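Local coordinates for protein N-alpha-acetyltransferase 30 (Saccharomyces cerevisiae, PDB 6YGA) that transfers the acetyl group of acetyl-CoA to the N-terminal methionine of target proteins, as the catalytic subunit of the yeast NatC complex, at residues 17-22 with 62-67; 41-46 with 68-73; 79-84 with 113-118. All coordinates share one frame; numbering follows the deposited sequence.

The three contacts sit on neighbouring strands of one mixed sheet of the GNAT fold. Interactions 1 and 2 share strand 61-72: helix 13-26 crosses its first half, and the loop after helix 33-40 meets its second half. Their centres are about 17 Å apart, and C67 CB comes 3.2 Å from L46 O. Interaction 3 joins the next strand, 76-86, to strand 114-120. Its centre is about 10 Å from that of interaction 2. A probable backbone hydrogen bond, V66 O to G82 N at 2.8 Å, ties the strands together. The splayed strand ends of interaction 3 probably mark the acetyl-CoA site, as in other GNAT enzymes; interactions 1 and 2 lie on the neighbouring strand.

Interaction 1. Residues 17-22 with 62-67; sequences ASIKKL and IGCIVC
The contact between helix 17-22 and strand 63-67 is apolar, and no hydrogen bond crosses it. Two helix side chains one turn apart, I19 and L22, do the work. I19 touches through its CG2 methyl. With chi1 at -64°, CG1 lies beside the backbone N and CG2 is left anti to it. I19 CG2 meets C64 SG at 3.7 Å. I19 CG2 lies more loosely against V66 CG2, at 4.5 Å. C64 presents its sulfur from the crowded position between its own N and carbonyl carbon, with chi1 at 68°. C64 and V66 alternate with I65 along the strand, so both turn to the helix while I65 turns away to helix 95-109.

The helix runs almost square across the strand, at -94°, and the two axes come within 8.6 Å. This is a helix of the GNAT fold lying on one face of the central sheet, with helix 95-109 on the other. I49 of the adjacent strand and F39 and L40 of helix 33-40 add to the same apolar layer.

A second kind of contact is methyl against backbone. L22 CD1 sits 3.5 Å from G63 N and 3.6 Å from I62 C. The leucine tip thus rests on the peptide between I62 and G63, and its CD2 reaches toward I62 O. I62 and G63 form a classic beta bulge opposite A50, and I62 turns its side chain away from the helix. On another side of the helix, K20 NZ makes a salt bridge to E56 of the N-alpha-acetyltransferase 35 chain.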
ATOM      1  N   ALA A  17      -7.030   7.564 -34.047  1.00 85.76           N
ATOM      2  CA  ALA A  17      -8.082   6.662 -33.590  1.00 86.82           C
ATOM      3  C   ALA A  17      -7.584   5.225 -33.506  1.00 85.14           C
ATOM      4  O   ALA A  17      -7.995   4.471 -32.617  1.00 85.97           O
ATOM      5  CB  ALA A  17      -9.294   6.757 -34.514  1.00 91.62           C
ATOM      6  N   SER A  18      -6.699   4.826 -34.421  1.00 84.85           N
ATOM      7  CA  SER A  18      -6.202   3.454 -34.417  1.00 85.25           C
ATOM      8  C   SER A  18      -5.381   3.168 -33.166  1.00 83.60           C
ATOM      9  O   SER A  18      -5.416   2.052 -32.633  1.00 86.96           O
ATOM     10  CB  SER A  18      -5.373   3.195 -35.672  1.00 87.50           C
ATOM     11  OG  SER A  18      -6.006   3.712 -36.831  1.00 93.90           O
ATOM     12  N   ILE A  19      -4.629   4.163 -32.690  1.00 78.93           N
ATOM     13  CA  ILE A  19      -3.853   4.003 -31.462  1.00 72.75           C
ATOM     14  C   ILE A  19      -4.780   3.789 -30.273  1.00 70.94           C
ATOM     15  O   ILE A  19      -4.514   2.953 -29.401  1.00 69.73           O
ATOM     16  CB  ILE A  19      -2.938   5.222 -31.255  1.00 69.06           C
ATOM     17  CG1 ILE A  19      -1.911   5.321 -32.386  1.00 70.39           C
ATOM     18  CG2 ILE A  19      -2.252   5.164 -29.898  1.00 62.73           C
ATOM     19  CD1 ILE A  19      -1.133   6.616 -32.395  1.00 70.29           C
ATOM     20  N   LYS A  20      -5.882   4.540 -30.221  1.00 70.64           N
ATOM     21  CA  LYS A  20      -6.837   4.385 -29.129  1.00 67.23           C
ATOM     22  C   LYS A  20      -7.434   2.984 -29.110  1.00 68.08           C
ATOM     23  O   LYS A  20      -7.601   2.390 -28.039  1.00 67.72           O
ATOM     24  CB  LYS A  20      -7.936   5.445 -29.241  1.00 67.96           C
ATOM     25  CG  LYS A  20      -9.196   5.115 -28.457  1.00 68.27           C
ATOM     26  CD  LYS A  20      -9.888   6.364 -27.945  1.00 68.31           C
ATOM     27  CE  LYS A  20     -11.042   5.997 -27.028  1.00 71.79           C
ATOM     28  NZ  LYS A  20     -11.502   7.154 -26.217  1.00 72.73           N
ATOM     29  N   LYS A  21      -7.748   2.431 -30.284  1.00 70.42           N
ATOM     30  CA  LYS A  21      -8.332   1.093 -30.339  1.00 72.76           C
ATOM     31  C   LYS A  21      -7.356   0.041 -29.825  1.00 71.20           C
ATOM     32  O   LYS A  21      -7.748  -0.870 -29.087  1.00 72.44           O
ATOM     33  CB  LYS A  21      -8.761   0.767 -31.768  1.00 76.97           C
ATOM     34  CG  LYS A  21      -9.644  -0.464 -31.877  1.00 81.72           C
ATOM     35  CD  LYS A  21     -10.990  -0.232 -31.204  1.00 84.79           C
ATOM     36  CE  LYS A  21     -11.959  -1.372 -31.486  1.00 88.25           C
ATOM     37  NZ  LYS A  21     -13.344  -1.071 -31.019  1.00 90.80           N
ATOM     38  N   LEU A  22      -6.082   0.150 -30.206  1.00 69.48           N
ATOM     39  CA  LEU A  22      -5.081  -0.809 -29.745  1.00 68.85           C
ATOM     40  C   LEU A  22      -4.953  -0.786 -28.227  1.00 68.74           C
ATOM     41  O   LEU A  22      -5.021  -1.830 -27.569  1.00 70.07           O
ATOM     42  CB  LEU A  22      -3.731  -0.505 -30.391  1.00 68.32           C
ATOM     43  CG  LEU A  22      -3.456  -1.007 -31.806  1.00 70.57           C
ATOM     44  CD1 LEU A  22      -2.066  -0.576 -32.249  1.00 69.51           C
ATOM     45  CD2 LEU A  22      -3.589  -2.516 -31.859  1.00 72.66           C
ATOM     46  N   ILE A  62      -0.256  -1.774 -35.718  1.00 70.70           N
ATOM     47  CA  ILE A  62      -0.392  -3.034 -34.989  1.00 69.26           C
ATOM     48  C   ILE A  62       0.291  -2.987 -33.630  1.00 66.91           C
ATOM     49  O   ILE A  62       0.163  -3.941 -32.846  1.00 68.93           O
ATOM     50  CB  ILE A  62       0.146  -4.225 -35.815  1.00 69.12           C
ATOM     51  CG1 ILE A  62       1.532  -3.917 -36.396  1.00 66.45           C
ATOM     52  CG2 ILE A  62      -0.819  -4.563 -36.933  1.00 71.44           C
ATOM     53  CD1 ILE A  62       2.698  -4.327 -35.514  1.00 61.89           C
ATOM     54  N   GLY A  63       1.013  -1.916 -33.332  1.00 64.16           N
ATOM     55  CA  GLY A  63       1.607  -1.720 -32.026  1.00 59.71           C
ATOM     56  C   GLY A  63       1.960  -0.263 -31.854  1.00 56.74           C
ATOM     57  O   GLY A  63       2.181   0.459 -32.831  1.00 56.68           O
ATOM     58  N   CYS A  64       2.006   0.172 -30.598  1.00 54.27           N
ATOM     59  CA  CYS A  64       2.317   1.568 -30.331  1.00 54.07           C
ATOM     60  C   CYS A  64       2.849   1.721 -28.916  1.00 50.60           C
ATOM     61  O   CYS A  64       2.621   0.876 -28.046  1.00 51.38           O
ATOM     62  CB  CYS A  64       1.090   2.462 -30.529  1.00 57.81           C
ATOM     63  SG  CYS A  64      -0.204   2.196 -29.305  1.00 61.21           S
ATOM     64  N   ILE A  65       3.548   2.830 -28.700  1.00 46.78           N
ATOM     65  CA  ILE A  65       4.035   3.212 -27.382  1.00 45.33           C
ATOM     66  C   ILE A  65       3.798   4.707 -27.219  1.00 43.38           C
ATOM     67  O   ILE A  65       3.991   5.483 -28.161  1.00 41.19           O
ATOM     68  CB  ILE A  65       5.521   2.828 -27.197  1.00 43.23           C
ATOM     69  CG1 ILE A  65       5.988   3.108 -25.769  1.00 44.89           C
ATOM     70  CG2 ILE A  65       6.414   3.531 -28.220  1.00 41.38           C
ATOM     71  CD1 ILE A  65       7.378   2.572 -25.485  1.00 47.05           C
ATOM     72  N   VAL A  66       3.337   5.105 -26.037  1.00 42.39           N
ATOM     73  CA  VAL A  66       2.970   6.488 -25.751  1.00 44.44           C
ATOM     74  C   VAL A  66       3.786   6.948 -24.552  1.00 42.28           C
ATOM     75  O   VAL A  66       3.757   6.305 -23.494  1.00 42.30           O
ATOM     76  CB  VAL A  66       1.465   6.630 -25.481  1.00 47.28           C
ATOM     77  CG1 VAL A  66       1.103   8.085 -25.304  1.00 49.44           C
ATOM     78  CG2 VAL A  66       0.660   6.016 -26.613  1.00 49.48           C
ATOM     79  N   CYS A  67       4.510   8.054 -24.711  1.00 42.15           N
ATOM     80  CA  CYS A  67       5.448   8.515 -23.699  1.00 43.00           C
ATOM     81  C   CYS A  67       5.294  10.012 -23.464  1.00 45.52           C
ATOM     82  O   CYS A  67       4.766  10.748 -24.300  1.00 48.42           O
ATOM     83  CB  CYS A  67       6.897   8.203 -24.100  1.00 41.96           C
ATOM     84  SG  CYS A  67       7.180   6.458 -24.460  1.00 45.54           S
TER

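Interaction 2. Residues 41-46 with 68-73. With EDO (1,2-ethanediol), chain J.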
ATOM      1  N   ASN A  41      -0.888  15.445 -27.928  1.00 61.79           N
ATOM      2  CA  ASN A  41      -0.819  16.837 -28.352  1.00 65.77           C
ATOM      3  C   ASN A  41       0.368  17.568 -27.740  1.00 64.75           C
ATOM      4  O   ASN A  41       0.959  18.437 -28.392  1.00 67.60           O
ATOM      5  CB  ASN A  41      -2.127  17.550 -28.010  1.00 70.03           C
ATOM      6  CG  ASN A  41      -3.233  17.220 -28.987  1.00 73.82           C
ATOM      7  OD1 ASN A  41      -3.584  16.053 -29.174  1.00 72.71           O
ATOM      8  ND2 ASN A  41      -3.789  18.244 -29.621  1.00 78.65           N
ATOM      9  N   GLN A  42       0.750  17.220 -26.514  1.00 63.27           N
ATOM     10  CA  GLN A  42       1.846  17.906 -25.844  1.00 61.67           C
ATOM     11  C   GLN A  42       3.199  17.244 -26.081  1.00 58.35           C
ATOM     12  O   GLN A  42       4.222  17.940 -26.111  1.00 59.67           O
ATOM     13  CB  GLN A  42       1.553  18.002 -24.347  1.00 63.10           C
ATOM     14  CG  GLN A  42       0.258  18.754 -24.050  1.00 67.52           C
ATOM     15  CD  GLN A  42       0.004  18.945 -22.570  1.00 67.37           C
ATOM     16  OE1 GLN A  42       0.006  17.986 -21.796  1.00 67.71           O
ATOM     17  NE2 GLN A  42      -0.224  20.189 -22.169  1.00 68.40           N
ATOM     18  N   TRP A  43       3.237  15.924 -26.263  1.00 54.60           N
ATOM     19  CA  TRP A  43       4.455  15.204 -26.632  1.00 51.94           C
ATOM     20  C   TRP A  43       4.181  14.359 -27.873  1.00 55.04           C
ATOM     21  O   TRP A  43       4.202  13.122 -27.809  1.00 55.91           O
ATOM     22  CB  TRP A  43       4.954  14.320 -25.491  1.00 47.27           C
ATOM     23  CG  TRP A  43       5.296  15.065 -24.243  1.00 47.06           C
ATOM     24  CD1 TRP A  43       6.498  15.628 -23.923  1.00 47.49           C
ATOM     25  CD2 TRP A  43       4.426  15.318 -23.135  1.00 45.14           C
ATOM     26  NE1 TRP A  43       6.427  16.223 -22.687  1.00 46.87           N
ATOM     27  CE2 TRP A  43       5.166  16.045 -22.182  1.00 44.44           C
ATOM     28  CE3 TRP A  43       3.092  15.003 -22.858  1.00 43.11           C
ATOM     29  CZ2 TRP A  43       4.618  16.462 -20.974  1.00 42.78           C
ATOM     30  CZ3 TRP A  43       2.549  15.417 -21.658  1.00 42.18           C
ATOM     31  CH2 TRP A  43       3.312  16.139 -20.730  1.00 41.67           C
ATOM     32  N   PRO A  44       3.924  14.993 -29.022  1.00 54.32           N
ATOM     33  CA  PRO A  44       3.736  14.199 -30.246  1.00 54.80           C
ATOM     34  C   PRO A  44       4.988  13.457 -30.661  1.00 54.57           C
ATOM     35  O   PRO A  44       4.896  12.392 -31.282  1.00 54.80           O
ATOM     36  CB  PRO A  44       3.326  15.251 -31.285  1.00 56.27           C
ATOM     37  CG  PRO A  44       3.944  16.505 -30.793  1.00 54.92           C
ATOM     38  CD  PRO A  44       3.875  16.440 -29.297  1.00 53.47           C
ATOM     39  N   GLU A  45       6.163  13.975 -30.315  1.00 53.87           N
ATOM     40  CA  GLU A  45       7.414  13.356 -30.725  1.00 53.26           C
ATOM     41  C   GLU A  45       7.766  12.123 -29.905  1.00 51.35           C
ATOM     42  O   GLU A  45       8.764  11.462 -30.210  1.00 51.70           O
ATOM     43  CB  GLU A  45       8.555  14.375 -30.633  1.00 55.61           C
ATOM     44  CG  GLU A  45       8.940  14.765 -29.209  1.00 55.79           C
ATOM     45  CD  GLU A  45       7.996  15.779 -28.585  1.00 55.54           C
ATOM     46  OE1 GLU A  45       7.043  16.213 -29.262  1.00 57.51           O
ATOM     47  OE2 GLU A  45       8.215  16.148 -27.413  1.00 54.61           O
ATOM     48  N   LEU A  46       6.973  11.796 -28.883  1.00 50.05           N
ATOM     49  CA  LEU A  46       7.272  10.700 -27.973  1.00 48.21           C
ATOM     50  C   LEU A  46       6.275   9.551 -28.096  1.00 50.24           C
ATOM     51  O   LEU A  46       6.168   8.724 -27.186  1.00 50.19           O
ATOM     52  CB  LEU A  46       7.326  11.218 -26.535  1.00 45.18           C
ATOM     53  CG  LEU A  46       8.368  12.306 -26.262  1.00 43.16           C
ATOM     54  CD1 LEU A  46       8.395  12.674 -24.781  1.00 41.89           C
ATOM     55  CD2 LEU A  46       9.745  11.865 -26.737  1.00 41.05           C
ATOM     56  N   LYS A  68       5.770  10.449 -22.298  1.00 43.41           N
ATOM     57  CA  LYS A  68       5.866  11.858 -21.949  1.00 43.07           C
ATOM     58  C   LYS A  68       7.195  12.084 -21.240  1.00 44.22           C
ATOM     59  O   LYS A  68       7.882  11.140 -20.844  1.00 41.23           O
ATOM     60  CB  LYS A  68       4.706  12.306 -21.050  1.00 41.67           C
ATOM     61  CG  LYS A  68       4.927  11.985 -19.581  1.00 43.32           C
ATOM     62  CD  LYS A  68       3.749  12.393 -18.715  1.00 49.37           C
ATOM     63  CE  LYS A  68       4.125  12.382 -17.238  1.00 52.29           C
ATOM     64  NZ  LYS A  68       5.128  13.439 -16.915  1.00 53.47           N
HETATM   65  N   MSE A  69       7.559  13.353 -21.086  1.00 46.80           N
HETATM   66  CA  MSE A  69       8.707  13.710 -20.261  1.00 48.87           C
HETATM   67  C   MSE A  69       8.478  15.047 -19.567  1.00 50.46           C
HETATM   68  O   MSE A  69       7.891  15.968 -20.131  1.00 51.67           O
HETATM   69  CB  MSE A  69       9.992  13.752 -21.091  1.00 51.39           C
HETATM   70  CG  MSE A  69      10.029  14.821 -22.162  1.00 57.58           C
HETATM   71 SE   MSE A  69      11.545  14.575 -23.360  0.70 64.30          SE
HETATM   72  CE  MSE A  69      12.942  15.426 -22.305  1.00 65.50           C
ATOM     73  N   ASP A  70       8.939  15.137 -18.325  1.00 50.02           N
ATOM     74  CA  ASP A  70       8.781  16.333 -17.515  1.00 51.54           C
ATOM     75  C   ASP A  70       9.977  16.425 -16.584  1.00 53.29           C
ATOM     76  O   ASP A  70      10.593  15.400 -16.271  1.00 55.76           O
ATOM     77  CB  ASP A  70       7.478  16.298 -16.701  1.00 54.36           C
ATOM     78  CG  ASP A  70       6.294  16.865 -17.464  1.00 58.84           C
ATOM     79  OD1 ASP A  70       6.484  17.850 -18.207  1.00 61.29           O
ATOM     80  OD2 ASP A  70       5.174  16.331 -17.315  1.00 60.18           O
ATOM     81  N   PRO A  71      10.337  17.627 -16.138  1.00 52.73           N
ATOM     82  CA  PRO A  71      11.357  17.729 -15.089  1.00 51.70           C
ATOM     83  C   PRO A  71      10.870  17.073 -13.805  1.00 49.62           C
ATOM     84  O   PRO A  71       9.720  17.243 -13.398  1.00 51.77           O
ATOM     85  CB  PRO A  71      11.541  19.243 -14.919  1.00 52.33           C
ATOM     86  CG  PRO A  71      10.275  19.839 -15.440  1.00 53.82           C
ATOM     87  CD  PRO A  71       9.854  18.948 -16.570  1.00 52.88           C
ATOM     88  N   HIS A  72      11.748  16.292 -13.185  1.00 47.16           N
ATOM     89  CA  HIS A  72      11.479  15.698 -11.884  1.00 46.65           C
ATOM     90  C   HIS A  72      12.397  16.353 -10.864  1.00 46.86           C
ATOM     91  O   HIS A  72      13.580  16.575 -11.141  1.00 47.16           O
ATOM     92  CB  HIS A  72      11.689  14.181 -11.892  1.00 48.21           C
ATOM     93  CG  HIS A  72      11.129  13.485 -10.687  1.00 54.53           C
ATOM     94  ND1 HIS A  72      11.921  12.867  -9.744  1.00 57.00           N
ATOM     95  CD2 HIS A  72       9.850  13.313 -10.275  1.00 55.53           C
ATOM     96  CE1 HIS A  72      11.155  12.343  -8.803  1.00 57.66           C
ATOM     97  NE2 HIS A  72       9.894  12.601  -9.100  1.00 57.32           N
ATOM     98  N   ARG A  73      11.846  16.645  -9.688  1.00 51.66           N
ATOM     99  CA  ARG A  73      12.449  17.583  -8.734  1.00 63.84           C
ATOM    100  C   ARG A  73      12.599  18.886  -9.513  1.00 73.00           C
ATOM    101  O   ARG A  73      11.604  19.375 -10.072  1.00 83.32           O
ATOM    102  CB  ARG A  73      13.736  17.025  -8.129  1.00 65.99           C
ATOM    103  CG  ARG A  73      13.592  15.656  -7.497  1.00 68.89           C
ATOM    104  CD  ARG A  73      12.301  15.555  -6.707  1.00 73.08           C
ATOM    105  NE  ARG A  73      12.426  14.671  -5.552  1.00 79.40           N
ATOM    106  CZ  ARG A  73      11.391  14.168  -4.890  1.00 83.22           C
ATOM    107  NH1 ARG A  73      10.155  14.452  -5.280  1.00 83.32           N
ATOM    108  NH2 ARG A  73      11.587  13.374  -3.845  1.00 85.21           N
TER
HETATM  109  C1  EDO J 207      10.909  18.370 -21.145  1.00 65.74           C
HETATM  110  O1  EDO J 207       9.679  18.653 -20.469  1.00 68.09           O
HETATM  111  C2  EDO J 207      11.566  19.664 -21.614  1.00 65.96           C
HETATM  112  O2  EDO J 207      11.897  20.488 -20.488  1.00 67.76           O
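W43 lays one face of its indole over the backbone and CB of K68. K68 CB stands 3.6 Å from the centroid of the W43 six-membered ring, 12° off its normal, a CH-pi contact. M69 N lies above the same face, toward the rim. Q42 CB lies over the opposite face, near the rim, and Y38 of helix 33-40 meets W43 edge to face. W43 NE1 comes 3.0 Å from M69 O. That carbonyl accepts a hydrogen bond from O1 of an ethanediol, probably from the crystallisation liquor.

D70 stands at the far edge of the ring. D70 OD1 lies in the indole plane, 3.6 Å from W43 CZ2, and its carboxylate is turned 75° from the ring. K68 bends at its last torsion, chi4 67°, to bring NZ within 2.9 Å of D70 OD2 in a salt bridge. L46 CD1 packs against CG of M69, a selenomethionine, at 3.8 Å and touches its selenium, joining the loop after helix 33-40 to strand 61-72. The lysine thus serves the contact twice, with CB under the indole and NZ on D70, and its charge probably offsets that of the carboxylate beside the ring edge.

Interaction 3. Residues 79-84 with 113-118. With EDO (1,2-ethanediol), chain K.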
ATOM      1  N   GLY A  79      11.817  10.828 -18.296  1.00 38.12           N
ATOM      2  CA  GLY A  79      10.949  10.240 -19.290  1.00 37.82           C
ATOM      3  C   GLY A  79       9.994   9.244 -18.659  1.00 41.27           C
ATOM      4  O   GLY A  79      10.290   8.623 -17.639  1.00 41.19           O
ATOM      5  N   TYR A  80       8.824   9.099 -19.278  1.00 42.51           N
ATOM      6  CA  TYR A  80       7.768   8.259 -18.728  1.00 43.09           C
ATOM      7  C   TYR A  80       7.088   7.488 -19.847  1.00 45.98           C
ATOM      8  O   TYR A  80       6.704   8.076 -20.862  1.00 50.79           O
ATOM      9  CB  TYR A  80       6.741   9.104 -17.963  1.00 43.98           C
ATOM     10  CG  TYR A  80       5.584   8.311 -17.404  1.00 44.00           C
ATOM     11  CD1 TYR A  80       5.762   7.464 -16.319  1.00 44.05           C
ATOM     12  CD2 TYR A  80       4.315   8.415 -17.958  1.00 43.30           C
ATOM     13  CE1 TYR A  80       4.708   6.737 -15.804  1.00 43.62           C
ATOM     14  CE2 TYR A  80       3.254   7.693 -17.449  1.00 41.62           C
ATOM     15  CZ  TYR A  80       3.457   6.856 -16.374  1.00 42.69           C
ATOM     16  OH  TYR A  80       2.403   6.134 -15.866  1.00 43.95           O
ATOM     17  N   ILE A  81       6.948   6.179 -19.664  1.00 44.18           N
ATOM     18  CA  ILE A  81       6.271   5.311 -20.621  1.00 42.26           C
ATOM     19  C   ILE A  81       4.849   5.100 -20.117  1.00 42.46           C
ATOM     20  O   ILE A  81       4.628   4.382 -19.135  1.00 43.06           O
ATOM     21  CB  ILE A  81       7.011   3.977 -20.796  1.00 41.93           C
ATOM     22  CG1 ILE A  81       8.420   4.222 -21.348  1.00 41.10           C
ATOM     23  CG2 ILE A  81       6.231   3.038 -21.704  1.00 41.65           C
ATOM     24  CD1 ILE A  81       9.235   2.958 -21.547  1.00 40.93           C
ATOM     25  N   GLY A  82       3.884   5.734 -20.779  1.00 42.08           N
ATOM     26  CA  GLY A  82       2.505   5.669 -20.339  1.00 44.23           C
ATOM     27  C   GLY A  82       1.768   4.434 -20.812  1.00 47.06           C
ATOM     28  O   GLY A  82       1.116   3.749 -20.015  1.00 47.03           O
HETATM   29  N   MSE A  83       1.859   4.138 -22.106  1.00 49.16           N
HETATM   30  CA  MSE A  83       1.162   2.990 -22.678  1.00 54.39           C
HETATM   31  C   MSE A  83       2.008   2.197 -23.674  1.00 54.22           C
HETATM   32  O   MSE A  83       2.818   2.756 -24.414  1.00 54.66           O
HETATM   33  CB  MSE A  83      -0.131   3.439 -23.363  1.00 58.57           C
HETATM   34  CG  MSE A  83      -1.182   3.985 -22.414  1.00 64.70           C
HETATM   35 SE   MSE A  83      -1.139   5.928 -22.234  0.59 69.41          SE
HETATM   36  CE  MSE A  83      -2.044   6.401 -23.900  1.00 68.15           C
ATOM     37  N   LEU A  84       1.797   0.883 -23.683  1.00 53.27           N
ATOM     38  CA  LEU A  84       2.461  -0.020 -24.616  1.00 51.74           C
ATOM     39  C   LEU A  84       1.477  -1.116 -24.988  1.00 52.81           C
ATOM     40  O   LEU A  84       1.046  -1.883 -24.122  1.00 54.45           O
ATOM     41  CB  LEU A  84       3.731  -0.623 -24.009  1.00 50.90           C
ATOM     42  CG  LEU A  84       4.544  -1.543 -24.925  1.00 52.68           C
ATOM     43  CD1 LEU A  84       5.057  -0.779 -26.141  1.00 52.42           C
ATOM     44  CD2 LEU A  84       5.693  -2.177 -24.159  1.00 52.01           C
ATOM     45  N   ASP A 113      17.166  12.236 -18.216  1.00 45.98           N
ATOM     46  CA  ASP A 113      18.115  11.658 -17.278  1.00 46.22           C
ATOM     47  C   ASP A 113      17.711  10.266 -16.822  1.00 44.95           C
ATOM     48  O   ASP A 113      18.565   9.516 -16.339  1.00 43.88           O
ATOM     49  CB  ASP A 113      18.269  12.570 -16.059  1.00 46.42           C
ATOM     50  CG  ASP A 113      18.845  13.926 -16.416  1.00 47.41           C
ATOM     51  OD1 ASP A 113      19.952  13.967 -16.991  1.00 47.87           O
ATOM     52  OD2 ASP A 113      18.191  14.949 -16.129  1.00 47.58           O
ATOM     53  N   GLU A 114      16.440   9.904 -16.976  1.00 44.04           N
ATOM     54  CA  GLU A 114      15.943   8.618 -16.512  1.00 43.93           C
ATOM     55  C   GLU A 114      14.607   8.338 -17.181  1.00 44.96           C
ATOM     56  O   GLU A 114      13.915   9.251 -17.641  1.00 44.41           O
ATOM     57  CB  GLU A 114      15.799   8.594 -14.987  1.00 44.61           C
ATOM     58  CG  GLU A 114      14.791   9.599 -14.462  1.00 50.05           C
ATOM     59  CD  GLU A 114      15.032   9.971 -13.013  1.00 56.34           C
ATOM     60  OE1 GLU A 114      16.182   9.836 -12.549  1.00 57.92           O
ATOM     61  OE2 GLU A 114      14.071  10.400 -12.340  1.00 59.55           O
ATOM     62  N   ILE A 115      14.256   7.056 -17.233  1.00 42.87           N
ATOM     63  CA  ILE A 115      12.982   6.598 -17.767  1.00 40.52           C
ATOM     64  C   ILE A 115      12.239   5.883 -16.649  1.00 39.54           C
ATOM     65  O   ILE A 115      12.819   5.040 -15.956  1.00 40.95           O
ATOM     66  CB  ILE A 115      13.178   5.665 -18.975  1.00 37.96           C
ATOM     67  CG1 ILE A 115      14.148   6.294 -19.973  1.00 37.34           C
ATOM     68  CG2 ILE A 115      11.846   5.386 -19.654  1.00 36.60           C
ATOM     69  CD1 ILE A 115      13.624   7.563 -20.607  1.00 39.17           C
HETATM   70  N   MSE A 116      10.963   6.215 -16.477  1.00 35.35           N
HETATM   71  CA  MSE A 116      10.166   5.606 -15.417  1.00 35.63           C
HETATM   72  C   MSE A 116       8.874   5.004 -15.962  1.00 39.24           C
HETATM   73  O   MSE A 116       8.244   5.568 -16.856  1.00 40.27           O
HETATM   74  CB  MSE A 116       9.852   6.640 -14.332  1.00 36.36           C
HETATM   75  CG  MSE A 116       9.251   6.067 -13.056  1.00 36.02           C
HETATM   76 SE   MSE A 116       7.312   5.863 -13.118  0.54 36.29          SE
HETATM   77  CE  MSE A 116       6.806   7.699 -12.707  1.00 37.41           C
ATOM     78  N   LEU A 117       8.489   3.852 -15.416  1.00 39.97           N
ATOM     79  CA  LEU A 117       7.231   3.214 -15.766  1.00 41.27           C
ATOM     80  C   LEU A 117       6.728   2.435 -14.562  1.00 41.29           C
ATOM     81  O   LEU A 117       7.480   2.133 -13.631  1.00 41.29           O
ATOM     82  CB  LEU A 117       7.379   2.291 -16.986  1.00 43.44           C
ATOM     83  CG  LEU A 117       8.218   1.020 -16.802  1.00 43.33           C
ATOM     84  CD1 LEU A 117       7.337  -0.195 -16.538  1.00 43.91           C
ATOM     85  CD2 LEU A 117       9.123   0.775 -18.002  1.00 43.53           C
ATOM     86  N   GLU A 118       5.438   2.118 -14.587  1.00 42.30           N
ATOM     87  CA  GLU A 118       4.821   1.237 -13.610  1.00 43.21           C
ATOM     88  C   GLU A 118       4.314  -0.004 -14.324  1.00 47.12           C
ATOM     89  O   GLU A 118       3.863   0.072 -15.473  1.00 53.42           O
ATOM     90  CB  GLU A 118       3.667   1.924 -12.873  1.00 45.51           C
ATOM     91  CG  GLU A 118       4.056   3.206 -12.159  1.00 48.23           C
ATOM     92  CD  GLU A 118       3.586   4.449 -12.886  1.00 51.36           C
ATOM     93  OE1 GLU A 118       2.978   4.314 -13.969  1.00 52.56           O
ATOM     94  OE2 GLU A 118       3.821   5.561 -12.368  1.00 52.93           O
TER
HETATM   95  C1  EDO K 208       4.476  -0.126 -18.836  1.00 69.08           C
HETATM   96  O1  EDO K 208       4.235  -1.397 -19.453  1.00 69.84           O
HETATM   97  C2  EDO K 208       3.780   0.960 -19.646  1.00 67.84           C
HETATM   98  O2  EDO K 208       2.373   0.704 -19.647  1.00 68.96           O
HETATM   99  O   HOH W   1       3.493   3.158 -16.748  1.00 39.97           O
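Y80 leaves strand 79-84 on the same face of the sheet as M116, its bridge partner. Y80 CB lies 4.0 Å from M116 O. CG is anti to the backbone N, chi1 178°, and the ring extends along the M116 side chain. Y80 CD1 comes 3.2 Å from M116 O and meets the M116 CE methyl. Y80 CE1 touches the selenium of M116, a selenomethionine. M116 SE lies in the ring plane at the edge, a Met-aromatic contact 5.0 Å from the Y80 ring centroid. At the tip, Y80 OH donates a 2.7 Å hydrogen bond to the syn lone pair of E118 OE1. The carboxylate stands 63° from the ring. A water accepts from E118 N and lies near I81 O and E118 OE1, with more acceptors in reach than protons.

Backbone bonds fix the register. G79 N binds E114 O, M116 N binds G79 O at 2.8 Å, and I81 N binds M116 O at 3.2 Å. On the other face, I115 CD1 lies over G79 CA at 4.0 Å, and I115 CG2 packs on I81, both under helix 95-109. Beyond M116 the strands splay, and an ethanediol lies between I81 O and E118 O. Parallel strands joined through helix 95-109 form a beta-alpha-beta unit, and their splayed ends are consistent with the V-shaped opening where GNAT enzymes bind acetyl-CoA.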